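Local coordinates for Vlm2 (Streptomyces tsusimaensis, PDB 6ECB), which is a nonribosomal peptide synthetase that takes part in making the depsipeptide valinomycin, represented here by its thioesterase domain, an alpha/beta-hydrolase-type unit, at residues T50-I55 with E206-R211; S96-A101 with R127-K132. All coordinates share one frame; numbering follows the deposited sequence.

Contact 1. Residues T50-I55 with E206-R211; sequences TVLGYI and EDYLDR
This is a small buried polar contact with a thin apolar flank, in which Thr-50 and Tyr-208 join the loop after strand 40-44 to the first turns of helix 206-220. The segments bury only 93 Å² between them; their backbones stay 9.5 Å apart (Thr-50 CA to Tyr-208 CA), and the long tyrosine side chain spans the gap. Tyr-208 CG lies anti to the backbone N (chi1 -173°), which extends the ring off the helix toward the loop. There Thr-50 OG1 meets the phenol at the ring edge, in the ring plane, and donates a 2.7 Å hydrogen bond to Tyr-208 OH; the two side chains cross at about a right angle. The same threonine oxygen accepts from Leu-52 N at 3.1 Å with an N-H...O angle of 163°, an ST turn that fixes the hydroxyl relative to its own loop. Tyr-208 OH also bonds to the carboxylate of Glu-71, whose other oxygen takes the backbone N of Val-51, making a polar network that satisfies the buried hydroxyls. Leu-52 adds a loose apolar touch, its CD2 4.4 Å from Tyr-208 CE2 and oblique to the ring. Helix 206-220 belongs to the long insertion between strands 134-137 and 237-241, which in related thioesterases forms the lid, so the bond probably links lid to core. Glu-71 closes strand 67-71, Phe-203 meets the Tyr-208 ring edge-to-face, and helix 167-170 packs against Leu-52.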
loop_
_atom_site.group_PDB
_atom_site.type_symbol
_atom_site.label_atom_id
_atom_site.label_comp_id
_atom_site.label_asym_id
_atom_site.label_seq_id
_atom_site.Cartn_x
_atom_site.Cartn_y
_atom_site.Cartn_z
ATOM N N THR A 50 0.675 7.413 -1.603
ATOM C CA THR A 50 -0.517 7.420 -2.437
ATOM C C THR A 50 -1.296 6.124 -2.281
ATOM O O THR A 50 -0.718 5.072 -1.992
ATOM C CB THR A 50 -0.146 7.622 -3.908
ATOM O OG1 THR A 50 -1.325 7.742 -4.700
ATOM C CG2 THR A 50 0.672 6.464 -4.448
ATOM N N VAL A 51 -2.613 6.235 -2.517
ATOM C CA VAL A 51 -3.539 5.099 -2.589
ATOM C C VAL A 51 -3.661 4.543 -4.004
ATOM O O VAL A 51 -4.304 3.499 -4.211
ATOM C CB VAL A 51 -4.954 5.519 -2.115
ATOM C CG1 VAL A 51 -4.916 6.222 -0.785
ATOM C CG2 VAL A 51 -5.623 6.420 -3.141
ATOM N N LEU A 52 -3.063 5.193 -4.990
ATOM C CA LEU A 52 -3.422 4.868 -6.363
ATOM C C LEU A 52 -3.038 3.448 -6.760
ATOM O O LEU A 52 -3.731 2.857 -7.601
ATOM C CB LEU A 52 -2.816 5.901 -7.287
ATOM C CG LEU A 52 -1.377 5.826 -7.715
ATOM C CD1 LEU A 52 -1.216 4.892 -8.912
ATOM C CD2 LEU A 52 -0.995 7.265 -8.091
ATOM N N GLY A 53 -2.020 2.858 -6.131
ATOM C CA GLY A 53 -1.618 1.488 -6.409
ATOM C C GLY A 53 -2.629 0.434 -6.000
ATOM O O GLY A 53 -2.489 -0.719 -6.418
ATOM N N TYR A 54 -3.634 0.806 -5.203
ATOM C CA TYR A 54 -4.687 -0.116 -4.779
ATOM C C TYR A 54 -5.965 -0.003 -5.598
ATOM O O TYR A 54 -6.915 -0.761 -5.348
ATOM C CB TYR A 54 -5.037 0.126 -3.320
ATOM C CG TYR A 54 -3.888 -0.040 -2.361
ATOM C CD1 TYR A 54 -3.322 -1.286 -2.118
ATOM C CD2 TYR A 54 -3.398 1.046 -1.666
ATOM C CE1 TYR A 54 -2.292 -1.445 -1.206
ATOM C CE2 TYR A 54 -2.351 0.897 -0.751
ATOM C CZ TYR A 54 -1.804 -0.348 -0.544
ATOM O OH TYR A 54 -0.778 -0.537 0.375
ATOM N N ILE A 55 -6.033 0.929 -6.554
ATOM C CA ILE A 55 -7.296 1.179 -7.238
ATOM C C ILE A 55 -7.731 -0.043 -8.023
ATOM O O ILE A 55 -8.908 -0.420 -8.004
ATOM C CB ILE A 55 -7.195 2.427 -8.133
ATOM C CG1 ILE A 55 -7.161 3.675 -7.243
ATOM C CG2 ILE A 55 -8.360 2.489 -9.113
ATOM C CD1 ILE A 55 -6.695 4.915 -7.997
ATOM N N GLU A 206 0.527 17.115 -12.461
ATOM C CA GLU A 206 1.972 17.344 -12.427
ATOM C C GLU A 206 2.449 17.586 -10.998
ATOM O O GLU A 206 3.465 17.028 -10.559
ATOM C CB GLU A 206 2.332 18.530 -13.319
ATOM C CG GLU A 206 3.819 18.836 -13.342
ATOM C CD GLU A 206 4.139 20.097 -14.120
ATOM O OE1 GLU A 206 3.310 20.499 -14.961
ATOM O OE2 GLU A 206 5.211 20.689 -13.867
ATOM N N ASP A 207 1.704 18.396 -10.248
ATOM C CA ASP A 207 2.064 18.697 -8.867
ATOM C C ASP A 207 1.980 17.460 -7.973
ATOM O O ASP A 207 2.852 17.233 -7.126
ATOM C CB ASP A 207 1.139 19.790 -8.354
ATOM C CG ASP A 207 1.528 20.275 -6.998
ATOM O OD1 ASP A 207 2.620 20.874 -6.890
ATOM O OD2 ASP A 207 0.742 20.050 -6.047
ATOM N N TYR A 208 0.917 16.665 -8.112
ATOM C CA TYR A 208 0.788 15.458 -7.314
ATOM C C TYR A 208 1.938 14.502 -7.584
ATOM O O TYR A 208 2.486 13.889 -6.661
ATOM C CB TYR A 208 -0.547 14.774 -7.631
ATOM C CG TYR A 208 -0.879 13.607 -6.759
ATOM C CD1 TYR A 208 -1.673 13.754 -5.627
ATOM C CD2 TYR A 208 -0.413 12.334 -7.062
ATOM C CE1 TYR A 208 -1.989 12.682 -4.837
ATOM C CE2 TYR A 208 -0.718 11.270 -6.281
ATOM C CZ TYR A 208 -1.503 11.448 -5.161
ATOM O OH TYR A 208 -1.791 10.381 -4.399
ATOM N N LEU A 209 2.293 14.331 -8.849
ATOM C CA LEU A 209 3.377 13.417 -9.186
ATOM C C LEU A 209 4.685 13.861 -8.543
ATOM O O LEU A 209 5.449 13.039 -8.020
ATOM C CB LEU A 209 3.519 13.350 -10.710
ATOM C CG LEU A 209 4.661 12.496 -11.244
ATOM C CD1 LEU A 209 4.520 11.050 -10.796
ATOM C CD2 LEU A 209 4.704 12.602 -12.763
ATOM N N ASP A 210 4.978 15.158 -8.618
ATOM C CA ASP A 210 6.177 15.686 -7.976
ATOM C C ASP A 210 6.165 15.402 -6.482
ATOM O O ASP A 210 7.168 14.950 -5.910
ATOM C CB ASP A 210 6.262 17.189 -8.242
ATOM C CG ASP A 210 7.557 17.783 -7.745
ATOM O OD1 ASP A 210 8.607 17.433 -8.326
ATOM O OD2 ASP A 210 7.529 18.580 -6.778
ATOM N N ARG A 211 5.028 15.629 -5.835
ATOM C CA ARG A 211 4.962 15.434 -4.393
ATOM C C ARG A 211 5.086 13.964 -4.046
ATOM O O ARG A 211 5.747 13.598 -3.072
ATOM C CB ARG A 211 3.663 16.015 -3.850
ATOM C CG ARG A 211 3.596 17.540 -3.926
ATOM C CD ARG A 211 2.184 18.027 -3.606
ATOM N NE ARG A 211 2.075 19.488 -3.706
ATOM C CZ ARG A 211 2.076 20.325 -2.671
ATOM N NH1 ARG A 211 2.169 19.866 -1.433
ATOM N NH2 ARG A 211 1.979 21.632 -2.877
#

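Contact 2. Residues S96-A101 with R127-K132; sequences SAAGVA and RGIRPK
The methyl of Ala-98 sits against the guanidinium of Arg-127, an apolar group meeting a charged one with no hydrogen bond anywhere between the two segments. Ala-98 CB is 3.7 Å from Arg-127 NH1 and nearly as close to NH2 and CZ, so it lies oblique to the group and touches it at several atoms, not at one nitrogen alone. A bend at chi3 (48°) in an otherwise extended chain brings the guanidinium up against the alanine methyl; Asp-95 offers NH1 only a long, weak ion pair. Several residues here, Arg-127 among them, touch a crystal neighbour, so lattice packing may influence the pose.

Ile-129 supplies the apolar part with two branches. Its CD1 lies 4.0 Å from Ala-98 CB, while its CG2 reaches Ala-101, 4.1 Å from CB and 3.5 Å from the carbonyl O. With CG2 anti to the backbone N and CG1 beside it (chi1 -58°), the fork spans both alanines. The approach follows directly on a Schellman motif that ends helix 112-126: Gly-128, at positive phi, is the C-prime residue, with Ile-129 N bonded to Leu-124 O and Gly-128 N to Leu-125 O. The chain then runs into strand 134-137, completing a beta-alpha-beta crossover from strand 105-110. Leu-124 of the crossover helix touches both Ala-98 and Ala-101. Further along, Ala-101 CA and Pro-131 CA come within 5.9 Å, and Pro-131 packs on Ile-107, while Arg-130 pairs with Asp-234.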
loop_
_atom_site.group_PDB
_atom_site.type_symbol
_atom_site.label_atom_id
_atom_site.label_comp_id
_atom_site.label_asym_id
_atom_site.label_seq_id
_atom_site.Cartn_x
_atom_site.Cartn_y
_atom_site.Cartn_z
ATOM N N SER A 96 -6.492 8.789 10.750
ATOM C CA SER A 96 -7.413 8.787 9.618
ATOM C C SER A 96 -8.237 7.493 9.577
ATOM O O SER A 96 -9.451 7.527 9.324
ATOM C CB SER A 96 -6.601 8.980 8.326
ATOM O OG SER A 96 -7.406 8.948 7.163
ATOM N N ALA A 97 -7.600 6.355 9.788
ATOM C CA ALA A 97 -8.315 5.084 9.710
ATOM C C ALA A 97 -9.337 4.961 10.839
ATOM O O ALA A 97 -10.369 4.304 10.677
ATOM C CB ALA A 97 -7.337 3.918 9.774
ATOM N N ALA A 98 -9.059 5.578 11.982
ATOM C CA ALA A 98 -9.937 5.444 13.139
ATOM C C ALA A 98 -11.357 5.910 12.859
ATOM O O ALA A 98 -12.285 5.435 13.504
ATOM C CB ALA A 98 -9.355 6.221 14.321
ATOM N N GLY A 99 -11.557 6.776 11.874
ATOM C CA GLY A 99 -12.901 7.197 11.533
ATOM C C GLY A 99 -13.816 6.082 11.060
ATOM O O GLY A 99 -15.036 6.189 11.220
ATOM N N VAL A 100 -13.259 5.004 10.491
ATOM C CA VAL A 100 -14.088 3.939 9.938
ATOM C C VAL A 100 -13.718 2.569 10.497
ATOM O O VAL A 100 -14.454 1.607 10.288
ATOM C CB VAL A 100 -14.021 3.910 8.393
ATOM C CG1 VAL A 100 -14.557 5.228 7.817
ATOM C CG2 VAL A 100 -12.607 3.619 7.900
ATOM N N ALA A 101 -12.621 2.465 11.240
ATOM C CA ALA A 101 -12.088 1.157 11.591
ATOM C C ALA A 101 -12.802 0.591 12.817
ATOM O O ALA A 101 -13.424 1.316 13.590
ATOM C CB ALA A 101 -10.592 1.235 11.879
ATOM N N ARG A 127 -6.002 2.114 21.390
ATOM C CA ARG A 127 -7.043 3.098 21.604
ATOM C C ARG A 127 -8.426 2.475 21.762
ATOM O O ARG A 127 -9.411 3.214 21.837
ATOM C CB ARG A 127 -7.118 4.093 20.428
ATOM C CG ARG A 127 -5.839 4.832 20.100
ATOM C CD ARG A 127 -5.980 5.600 18.763
ATOM N NE ARG A 127 -7.227 6.369 18.708
ATOM C CZ ARG A 127 -7.564 7.182 17.705
ATOM N NH1 ARG A 127 -6.737 7.346 16.677
ATOM N NH2 ARG A 127 -8.724 7.838 17.736
ATOM N N GLY A 128 -8.534 1.154 21.828
ATOM C CA GLY A 128 -9.841 0.543 22.036
ATOM C C GLY A 128 -10.644 0.358 20.765
ATOM O O GLY A 128 -11.878 0.374 20.808
ATOM N N ILE A 129 -9.968 0.237 19.627
ATOM C CA ILE A 129 -10.598 0.021 18.324
ATOM C C ILE A 129 -10.016 -1.258 17.756
ATOM O O ILE A 129 -8.798 -1.347 17.562
ATOM C CB ILE A 129 -10.334 1.194 17.375
ATOM C CG1 ILE A 129 -10.855 2.491 18.008
ATOM C CG2 ILE A 129 -10.941 0.929 15.983
ATOM C CD1 ILE A 129 -10.393 3.740 17.236
ATOM N N ARG A 130 -10.871 -2.228 17.448
ATOM C CA ARG A 130 -10.382 -3.540 17.034
ATOM C C ARG A 130 -10.752 -3.856 15.592
ATOM O O ARG A 130 -11.905 -4.238 15.309
ATOM C CB ARG A 130 -10.931 -4.616 17.966
ATOM C CG ARG A 130 -10.350 -6.005 17.697
ATOM C CD ARG A 130 -11.004 -7.058 18.579
ATOM N NE ARG A 130 -10.423 -8.382 18.337
ATOM C CZ ARG A 130 -9.314 -8.846 18.917
ATOM N NH1 ARG A 130 -8.646 -8.134 19.826
ATOM N NH2 ARG A 130 -8.881 -10.059 18.598
ATOM N N PRO A 131 -9.816 -3.735 14.656
ATOM C CA PRO A 131 -10.096 -4.157 13.278
ATOM C C PRO A 131 -10.365 -5.657 13.227
ATOM O O PRO A 131 -9.983 -6.424 14.120
ATOM C CB PRO A 131 -8.808 -3.799 12.523
ATOM C CG PRO A 131 -8.108 -2.777 13.400
ATOM C CD PRO A 131 -8.442 -3.240 14.811
ATOM N N LYS A 132 -11.008 -6.064 12.135
ATOM C CA LYS A 132 -11.299 -7.470 11.895
ATOM C C LYS A 132 -10.038 -8.300 11.702
ATOM O O LYS A 132 -10.015 -9.475 12.076
ATOM C CB LYS A 132 -12.194 -7.580 10.665
ATOM C CG LYS A 132 -12.714 -8.971 10.386
ATOM C CD LYS A 132 -13.763 -8.898 9.292
ATOM C CE LYS A 132 -14.160 -10.265 8.827
ATOM N NZ LYS A 132 -14.853 -10.951 9.894
#

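In the fold
Both contacts belong to the same thioesterase domain, with centres 25 Å apart and nearest atoms about 9 Å apart, so neither touches the other. Contact 1 is buried, and its few touching residues rely on directed hydrogen bonding. Contact 2 lies nearer the surface, buries roughly twice the area (199 against 93 Å²) and depends on methyl-to-methyl and methyl-to-guanidinium packing. They hold different elements: contact 1 joins a loop to a helix, its segments 151 residues apart at their closest ends, whereas contact 2 joins chain at the ends of two helices, its segments only 26 residues apart by the same measure. In sequence, contact 2 is nested within the span that contact 1 closes.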